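Local coordinates for protein exopolygalacturonate lyase (Vibrio vulnificus, PDB 5A29) that probably cleaves pectate by beta-elimination as a manganese-binding family 2 polysaccharide lyase, at residues Ala23-Val36 with Pro522-Gly534. Numbering follows the deposited sequence.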
# COMPACT_ATOMS: atom_id res chain seq x y z
N ALA A 23 16.75 -26.31 -4.39
CA ALA A 23 15.82 -27.29 -3.71
C ALA A 23 15.49 -28.55 -4.58
O ALA A 23 15.39 -28.47 -5.83
CB ALA A 23 14.55 -26.56 -3.24
N ASP A 24 15.42 -29.70 -3.90
CA ASP A 24 14.74 -30.92 -4.32
C ASP A 24 13.19 -30.69 -4.35
O ASP A 24 12.51 -30.62 -3.33
CB ASP A 24 15.06 -32.00 -3.33
CG ASP A 24 16.43 -32.65 -3.63
OD1 ASP A 24 17.24 -32.07 -4.39
OD2 ASP A 24 16.68 -33.77 -3.13
N TYR A 25 12.69 -30.63 -5.55
CA TYR A 25 11.34 -30.21 -5.79
C TYR A 25 10.40 -31.44 -5.66
O TYR A 25 10.81 -32.59 -5.97
CB TYR A 25 11.31 -29.72 -7.21
CG TYR A 25 10.22 -28.72 -7.52
CD1 TYR A 25 10.34 -27.37 -7.08
CD2 TYR A 25 9.12 -29.09 -8.25
CE1 TYR A 25 9.36 -26.43 -7.39
CE2 TYR A 25 8.12 -28.17 -8.55
CZ TYR A 25 8.27 -26.85 -8.13
OH TYR A 25 7.32 -25.98 -8.48
N THR A 26 9.14 -31.19 -5.29
CA THR A 26 8.21 -32.32 -5.06
C THR A 26 6.92 -32.06 -5.75
O THR A 26 6.62 -30.93 -6.21
CB THR A 26 7.85 -32.48 -3.57
OG1 THR A 26 7.08 -31.29 -3.15
CG2 THR A 26 9.13 -32.65 -2.74
N GLU A 27 6.11 -33.12 -5.78
CA GLU A 27 4.80 -33.02 -6.37
C GLU A 27 3.99 -31.94 -5.60
O GLU A 27 3.15 -31.28 -6.20
CB GLU A 27 4.11 -34.40 -6.10
CG GLU A 27 2.79 -34.47 -6.77
CD GLU A 27 2.23 -35.88 -6.66
OE1 GLU A 27 2.81 -36.72 -5.91
OE2 GLU A 27 1.20 -36.09 -7.32
N GLN A 28 4.15 -31.85 -4.30
CA GLN A 28 3.41 -30.79 -3.54
C GLN A 28 3.79 -29.40 -3.99
O GLN A 28 2.93 -28.50 -4.09
CB GLN A 28 3.67 -30.89 -2.04
CG GLN A 28 2.84 -31.99 -1.37
CD GLN A 28 3.45 -33.34 -1.62
OE1 GLN A 28 4.68 -33.48 -1.73
NE2 GLN A 28 2.61 -34.36 -1.74
N ASP A 29 5.09 -29.17 -4.21
CA ASP A 29 5.49 -27.85 -4.80
C ASP A 29 4.86 -27.57 -6.12
O ASP A 29 4.37 -26.44 -6.40
CB ASP A 29 7.05 -27.80 -4.98
CG ASP A 29 7.77 -28.05 -3.73
OD1 ASP A 29 7.43 -27.47 -2.63
OD2 ASP A 29 8.83 -28.75 -3.82
N ALA A 30 4.83 -28.58 -7.00
CA ALA A 30 4.17 -28.42 -8.30
C ALA A 30 2.68 -28.11 -8.15
O ALA A 30 2.13 -27.37 -8.95
CB ALA A 30 4.34 -29.70 -9.17
N MET A 31 2.03 -28.75 -7.17
CA MET A 31 0.58 -28.57 -7.08
C MET A 31 0.26 -27.13 -6.68
O MET A 31 -0.81 -26.58 -7.08
CB MET A 31 0.00 -29.50 -6.01
CG MET A 31 -0.13 -30.97 -6.49
SD MET A 31 -0.39 -32.00 -5.01
CE MET A 31 -1.99 -31.35 -4.45
N ARG A 32 1.16 -26.47 -5.96
CA ARG A 32 0.90 -25.06 -5.59
C ARG A 32 1.05 -24.22 -6.84
O ARG A 32 0.25 -23.27 -7.09
CB ARG A 32 1.88 -24.55 -4.53
CG ARG A 32 1.72 -25.23 -3.19
CD ARG A 32 2.40 -24.45 -2.06
NE ARG A 32 3.87 -24.34 -2.34
CZ ARG A 32 4.78 -25.31 -2.04
NH1 ARG A 32 4.47 -26.40 -1.30
NH2 ARG A 32 6.06 -25.10 -2.35
N VAL A 33 2.03 -24.53 -7.68
CA VAL A 33 2.12 -23.78 -8.94
C VAL A 33 0.90 -24.03 -9.82
O VAL A 33 0.41 -23.14 -10.52
CB VAL A 33 3.44 -24.09 -9.72
CG1 VAL A 33 3.41 -23.45 -11.09
CG2 VAL A 33 4.66 -23.62 -8.95
N GLN A 34 0.37 -25.25 -9.78
CA GLN A 34 -0.80 -25.50 -10.60
C GLN A 34 -2.05 -24.76 -10.06
O GLN A 34 -2.88 -24.36 -10.87
CB GLN A 34 -1.07 -27.05 -10.65
CG GLN A 34 -2.41 -27.42 -11.31
CD GLN A 34 -2.37 -27.10 -12.80
OE1 GLN A 34 -1.39 -27.44 -13.47
NE2 GLN A 34 -3.32 -26.30 -13.27
N ALA A 35 -2.19 -24.60 -8.74
CA ALA A 35 -3.28 -23.73 -8.23
C ALA A 35 -3.20 -22.33 -8.86
O ALA A 35 -4.23 -21.74 -9.30
CB ALA A 35 -3.23 -23.62 -6.72
N VAL A 36 -2.01 -21.77 -8.86
CA VAL A 36 -1.81 -20.45 -9.46
C VAL A 36 -2.08 -20.43 -10.96
O VAL A 36 -2.70 -19.48 -11.51
CB VAL A 36 -0.38 -19.93 -9.12
CG1 VAL A 36 -0.19 -18.57 -9.78
CG2 VAL A 36 -0.34 -19.76 -7.57
N PRO A 522 -1.07 -15.30 -5.05
CA PRO A 522 -0.31 -15.79 -6.20
C PRO A 522 1.11 -15.29 -6.20
O PRO A 522 2.05 -16.08 -6.46
CB PRO A 522 -1.02 -15.16 -7.41
CG PRO A 522 -2.44 -14.95 -6.92
CD PRO A 522 -2.29 -14.58 -5.47
N LEU A 523 1.29 -13.98 -6.08
CA LEU A 523 2.70 -13.50 -5.94
C LEU A 523 3.44 -14.17 -4.80
O LEU A 523 4.62 -14.54 -4.96
CB LEU A 523 2.75 -11.96 -5.87
CG LEU A 523 4.20 -11.36 -5.86
CD1 LEU A 523 4.90 -11.65 -7.20
CD2 LEU A 523 4.11 -9.81 -5.62
N ALA A 524 2.84 -14.30 -3.61
CA ALA A 524 3.59 -14.92 -2.52
C ALA A 524 3.93 -16.39 -2.90
O ALA A 524 5.07 -16.86 -2.62
CB ALA A 524 2.77 -14.94 -1.24
N LEU A 525 2.92 -17.12 -3.42
CA LEU A 525 3.20 -18.54 -3.83
C LEU A 525 4.29 -18.66 -4.88
O LEU A 525 5.13 -19.59 -4.83
CB LEU A 525 1.87 -19.24 -4.32
CG LEU A 525 0.92 -19.41 -3.15
CD1 LEU A 525 -0.48 -19.74 -3.74
CD2 LEU A 525 1.29 -20.49 -2.14
N LEU A 526 4.26 -17.77 -5.87
CA LEU A 526 5.28 -17.84 -6.92
C LEU A 526 6.63 -17.37 -6.44
O LEU A 526 7.70 -17.82 -6.95
CB LEU A 526 4.84 -17.04 -8.11
CG LEU A 526 3.57 -17.61 -8.73
CD1 LEU A 526 3.21 -16.71 -9.90
CD2 LEU A 526 3.77 -19.07 -9.22
N THR A 527 6.64 -16.50 -5.43
CA THR A 527 7.97 -16.03 -4.91
C THR A 527 8.61 -17.24 -4.17
O THR A 527 9.84 -17.47 -4.20
CB THR A 527 7.77 -14.79 -3.97
OG1 THR A 527 7.14 -13.72 -4.73
CG2 THR A 527 9.17 -14.22 -3.47
N LEU A 528 7.79 -18.00 -3.44
CA LEU A 528 8.33 -19.18 -2.82
C LEU A 528 8.83 -20.17 -3.89
O LEU A 528 9.95 -20.77 -3.73
CB LEU A 528 7.31 -19.86 -1.93
CG LEU A 528 7.68 -21.24 -1.38
CD1 LEU A 528 8.98 -21.19 -0.58
CD2 LEU A 528 6.59 -21.87 -0.50
N ASP A 529 8.04 -20.34 -4.95
CA ASP A 529 8.47 -21.30 -6.00
C ASP A 529 9.79 -20.80 -6.62
O ASP A 529 10.69 -21.60 -6.93
CB ASP A 529 7.47 -21.30 -7.13
CG ASP A 529 7.65 -22.52 -8.01
OD1 ASP A 529 7.58 -23.67 -7.47
OD2 ASP A 529 7.82 -22.28 -9.22
N ALA A 530 9.88 -19.48 -6.88
CA ALA A 530 11.15 -18.93 -7.37
C ALA A 530 12.31 -19.24 -6.42
O ALA A 530 13.42 -19.56 -6.89
CB ALA A 530 11.00 -17.41 -7.61
N THR A 531 12.10 -19.18 -5.11
CA THR A 531 13.14 -19.35 -4.13
C THR A 531 13.56 -20.84 -4.20
O THR A 531 14.73 -21.16 -4.08
CB THR A 531 12.67 -19.00 -2.68
OG1 THR A 531 12.27 -17.62 -2.62
CG2 THR A 531 13.74 -19.16 -1.68
N LEU A 532 12.59 -21.75 -4.31
CA LEU A 532 12.95 -23.19 -4.47
C LEU A 532 13.77 -23.45 -5.73
O LEU A 532 14.54 -24.43 -5.76
CB LEU A 532 11.66 -24.07 -4.48
CG LEU A 532 10.81 -23.99 -3.21
CD1 LEU A 532 9.48 -24.87 -3.28
CD2 LEU A 532 11.58 -24.41 -1.98
N LYS A 533 13.62 -22.62 -6.77
CA LYS A 533 14.30 -22.79 -8.03
C LYS A 533 15.53 -21.84 -8.10
O LYS A 533 16.11 -21.67 -9.15
CB LYS A 533 13.36 -22.56 -9.20
CG LYS A 533 12.25 -23.61 -9.24
CD LYS A 533 11.13 -23.14 -10.19
CE LYS A 533 10.25 -24.38 -10.37
NZ LYS A 533 9.01 -23.94 -11.07
N GLY A 534 15.93 -21.28 -6.97
CA GLY A 534 17.07 -20.31 -6.92
C GLY A 534 16.91 -19.05 -7.75
O GLY A 534 17.91 -18.52 -8.21
O HOH W 1 14.00 -26.81 -7.56
O HOH W 2 16.98 -23.38 -3.72
O HOH W 3 5.93 -24.30 -5.51
O HOH W 4 4.72 -22.28 -3.95
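Leu532 rests its CD1 methyl against the Asp29-Arg32 pair of helix 27-36, 3.4 Å from Asp29 OD1 and at the edge of the Arg32 guanidinium, near the plane of that group. These two groups are joined by a salt bridge, Arg32 NH2 to Asp29 OD1 (2.8 Å), for which the arginine chain bends at chi3 (-60°) and returns over the backbone of Asp29. Asp29 OD2 meanwhile takes the N-H of Thr26, and Thr26 OG1 accepts from Asp29 N, a capping box at the start of the helix.

Beside this, Tyr25 presents the edge of its ring to Asp529: OH donates to the syn lone pair of OD1 (2.5 Å), the ring and carboxylate planes standing 70° apart. Lys533 NZ grips the other oxygen, Asp529 OD2, at 2.8 Å, and a water joins OD1 to Asp29 O. The carboxylate is thus held through both oxygens while Val33 CG2 packs against it. A second water bridges Arg32 NE and Leu525 O.

At the other end Val36 straddles two leucines, CG2 on Leu525 CD1 (3.8 Å) and CG1 on Leu526 CD1 (3.9 Å). Helices 27-36 and 522-532 run roughly antiparallel, at 144°, away from the manganese site; helix 484-500 packs on Arg32 and Leu525, and its Asp494 forms a salt bridge with Arg32 NH1, while helix 88-101 packs against Leu526 and Asp529.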